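Local structure of rhizavidin (Rhizobium etli, 3EW1) at the interface of chains A and B. The protein binds biotin with high affinity as an avidin-family protein that, unlike the tetrameric avidins, is an innate dimer. Sequence-based numbering; all coordinates share one arbitrary frame. Chains: chain A/B, rhizavidin.

The interface of chains A and B. Residues chain A 58-60, 67-69, 83-84, 86; chain B 58-60, 67-69, 83-84.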
loop_
_atom_site.group_PDB
_atom_site.type_symbol
_atom_site.label_atom_id
_atom_site.label_comp_id
_atom_site.label_asym_id
_atom_site.label_seq_id
_atom_site.Cartn_x
_atom_site.Cartn_y
_atom_site.Cartn_z
ATOM N N THR A 58 -0.450 -5.814 -1.124
ATOM C CA THR A 58 0.717 -5.722 -0.246
ATOM C C THR A 58 0.412 -4.633 0.802
ATOM O O THR A 58 -0.535 -3.844 0.631
ATOM C CB THR A 58 1.997 -5.404 -1.039
ATOM O OG1 THR A 58 3.181 -5.646 -0.262
ATOM C CG2 THR A 58 1.952 -3.974 -1.452
ATOM N N GLY A 59 1.178 -4.608 1.894
ATOM C CA GLY A 59 1.067 -3.515 2.841
ATOM C C GLY A 59 2.015 -3.625 4.002
ATOM O O GLY A 59 2.971 -4.434 3.966
ATOM N N ARG A 60 1.732 -2.825 5.025
ATOM C CA ARG A 60 2.592 -2.709 6.188
ATOM C C ARG A 60 1.710 -2.535 7.417
ATOM O O ARG A 60 0.635 -1.917 7.347
ATOM C CB ARG A 60 3.555 -1.508 6.113
ATOM C CG ARG A 60 4.680 -1.636 5.034
ATOM C CD ARG A 60 5.679 -2.752 5.441
ATOM N NE ARG A 60 6.334 -2.386 6.696
ATOM C CZ ARG A 60 7.164 -3.161 7.386
ATOM N NH1 ARG A 60 7.468 -4.370 6.948
ATOM N NH2 ARG A 60 7.690 -2.719 8.532
ATOM N N ALA A 67 -1.731 -0.239 6.555
ATOM C CA ALA A 67 -1.970 0.335 5.221
ATOM C C ALA A 67 -1.696 -0.743 4.173
ATOM O O ALA A 67 -0.708 -1.450 4.239
ATOM C CB ALA A 67 -1.101 1.535 4.981
ATOM N N PHE A 68 -2.558 -0.824 3.159
ATOM C CA PHE A 68 -2.351 -1.844 2.136
ATOM C C PHE A 68 -2.766 -1.361 0.758
ATOM O O PHE A 68 -3.513 -0.387 0.668
ATOM C CB PHE A 68 -2.952 -3.195 2.539
ATOM C CG PHE A 68 -4.430 -3.176 2.721
ATOM C CD1 PHE A 68 -5.005 -2.935 3.979
ATOM C CD2 PHE A 68 -5.263 -3.501 1.657
ATOM C CE1 PHE A 68 -6.358 -2.940 4.121
ATOM C CE2 PHE A 68 -6.639 -3.558 1.831
ATOM C CZ PHE A 68 -7.178 -3.252 3.070
ATOM N N SER A 69 -2.312 -2.055 -0.272
ATOM C CA SER A 69 -2.361 -1.453 -1.635
ATOM C C SER A 69 -2.731 -2.587 -2.597
ATOM O O SER A 69 -2.268 -3.733 -2.434
ATOM C CB SER A 69 -0.991 -0.898 -2.041
ATOM O OG SER A 69 -0.513 0.134 -1.148
ATOM N N THR A 83 -5.802 1.127 -5.757
ATOM C CA THR A 83 -6.381 1.541 -4.482
ATOM C C THR A 83 -5.442 1.356 -3.287
ATOM O O THR A 83 -4.745 0.341 -3.209
ATOM C CB THR A 83 -7.664 0.708 -4.217
ATOM O OG1 THR A 83 -8.553 0.842 -5.340
ATOM C CG2 THR A 83 -8.384 1.138 -2.943
ATOM N N GLY A 84 -5.450 2.312 -2.359
ATOM C CA GLY A 84 -4.698 2.213 -1.154
ATOM C C GLY A 84 -5.676 2.381 -0.037
ATOM O O GLY A 84 -6.525 3.266 -0.001
ATOM N N THR A 86 -6.035 2.628 4.287
ATOM C CA THR A 86 -5.278 2.968 5.495
ATOM C C THR A 86 -6.252 2.930 6.652
ATOM O O THR A 86 -7.367 3.464 6.568
ATOM C CB THR A 86 -4.675 4.397 5.384
ATOM O OG1 THR A 86 -3.973 4.509 4.136
ATOM C CG2 THR A 86 -3.690 4.656 6.524
ATOM N N THR B 58 5.989 -0.759 0.827
ATOM C CA THR B 58 5.552 -1.805 -0.097
ATOM C C THR B 58 4.355 -1.284 -0.873
ATOM O O THR B 58 3.638 -0.436 -0.395
ATOM C CB THR B 58 5.220 -3.070 0.685
ATOM O OG1 THR B 58 5.005 -4.159 -0.213
ATOM C CG2 THR B 58 4.046 -2.804 1.539
ATOM N N GLY B 59 4.110 -1.790 -2.068
ATOM C CA GLY B 59 3.089 -1.179 -2.926
ATOM C C GLY B 59 2.811 -2.028 -4.156
ATOM O O GLY B 59 3.421 -3.116 -4.333
ATOM N N ARG B 60 1.944 -1.510 -5.036
ATOM C CA ARG B 60 1.587 -2.174 -6.293
ATOM C C ARG B 60 1.451 -1.127 -7.367
ATOM O O ARG B 60 1.060 -0.014 -7.077
ATOM C CB ARG B 60 0.250 -2.928 -6.191
ATOM C CG ARG B 60 0.253 -4.173 -5.218
ATOM C CD ARG B 60 0.955 -5.422 -5.793
ATOM N NE ARG B 60 0.411 -5.782 -7.110
ATOM C CZ ARG B 60 0.971 -6.575 -8.030
ATOM N NH1 ARG B 60 2.129 -7.193 -7.810
ATOM N NH2 ARG B 60 0.352 -6.727 -9.208
ATOM N N ALA B 67 -0.010 2.487 -5.774
ATOM C CA ALA B 67 -0.422 2.633 -4.362
ATOM C C ALA B 67 0.684 2.037 -3.513
ATOM O O ALA B 67 1.197 0.949 -3.815
ATOM C CB ALA B 67 -1.777 1.966 -4.105
ATOM N N PHE B 68 1.057 2.720 -2.425
ATOM C CA PHE B 68 2.113 2.192 -1.584
ATOM C C PHE B 68 1.851 2.546 -0.129
ATOM O O PHE B 68 1.050 3.441 0.191
ATOM C CB PHE B 68 3.514 2.610 -2.075
ATOM C CG PHE B 68 3.744 4.094 -2.163
ATOM C CD1 PHE B 68 3.399 4.802 -3.321
ATOM C CD2 PHE B 68 4.321 4.783 -1.111
ATOM C CE1 PHE B 68 3.641 6.172 -3.420
ATOM C CE2 PHE B 68 4.590 6.167 -1.206
ATOM C CZ PHE B 68 4.225 6.847 -2.353
ATOM N N SER B 69 2.562 1.862 0.756
ATOM C CA SER B 69 2.203 1.810 2.206
ATOM C C SER B 69 3.446 1.801 3.090
ATOM O O SER B 69 4.439 1.133 2.747
ATOM C CB SER B 69 1.435 0.511 2.485
ATOM O OG SER B 69 0.229 0.408 1.742
ATOM N N THR B 83 0.734 4.975 6.934
ATOM C CA THR B 83 0.308 5.873 5.866
ATOM C C THR B 83 0.171 5.083 4.588
ATOM O O THR B 83 0.981 4.178 4.282
ATOM C CB THR B 83 1.355 6.944 5.687
ATOM O OG1 THR B 83 1.493 7.734 6.862
ATOM C CG2 THR B 83 0.977 7.883 4.577
ATOM N N GLY B 84 -0.852 5.450 3.823
ATOM C CA GLY B 84 -1.107 4.825 2.551
ATOM C C GLY B 84 -1.150 5.948 1.542
ATOM O O GLY B 84 -1.899 6.899 1.745
HETATM O O HOH W 1 -1.665 2.551 -0.509
HETATM O O HOH W 2 -1.969 1.940 1.604
#
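Two avidin-type beta-barrels meet here face to face across a two-fold axis, part of the dimer interface of rhizavidin, through strands 54-62, 65-71 and 81-92 of each chain. The tight centre is made of small residues. A:Ser69 and B:Ser69 point at each other over the axis, each hydroxyl anti to its own carbonyl carbon and beside the backbone N (chi1 -60°), and share a hydrogen bond of 3.0 Å between A:Ser69 OG and B:Ser69 OG, in which either hydroxyl could be the donor. Each serine flanks the partner's alanine: A:Ser69 CB lies 3.6 Å from B:Ala67 CB, and the twin pair, A:Ala67 CB and B:Ser69 CB, is at 3.7 Å. A:Gly59 and B:Gly59, with no side chain at all, let the two strands come close enough for A:Gly59 CA to sit 3.3 Å from B:Thr58 CG2.

A:Thr58 and B:Thr58 approach tip to tip with OG1 anti to the backbone N (chi1 -165° and -171°), which leaves each CG2 flanked by both the backbone N and the carbonyl carbon, turned onto the partner's glycine. The modelled hydroxyl separation there is too short to interpret.

On the side of the serine pair away from the threonines, direct contact gives way to two ordered waters. Water 1 links A:Ser69 OG to the backbone carbonyl of B:Phe68; water 2 makes the symmetric bridge, 2.7 Å from B:Ser69 OG and 2.9 Å from A:Phe68 O.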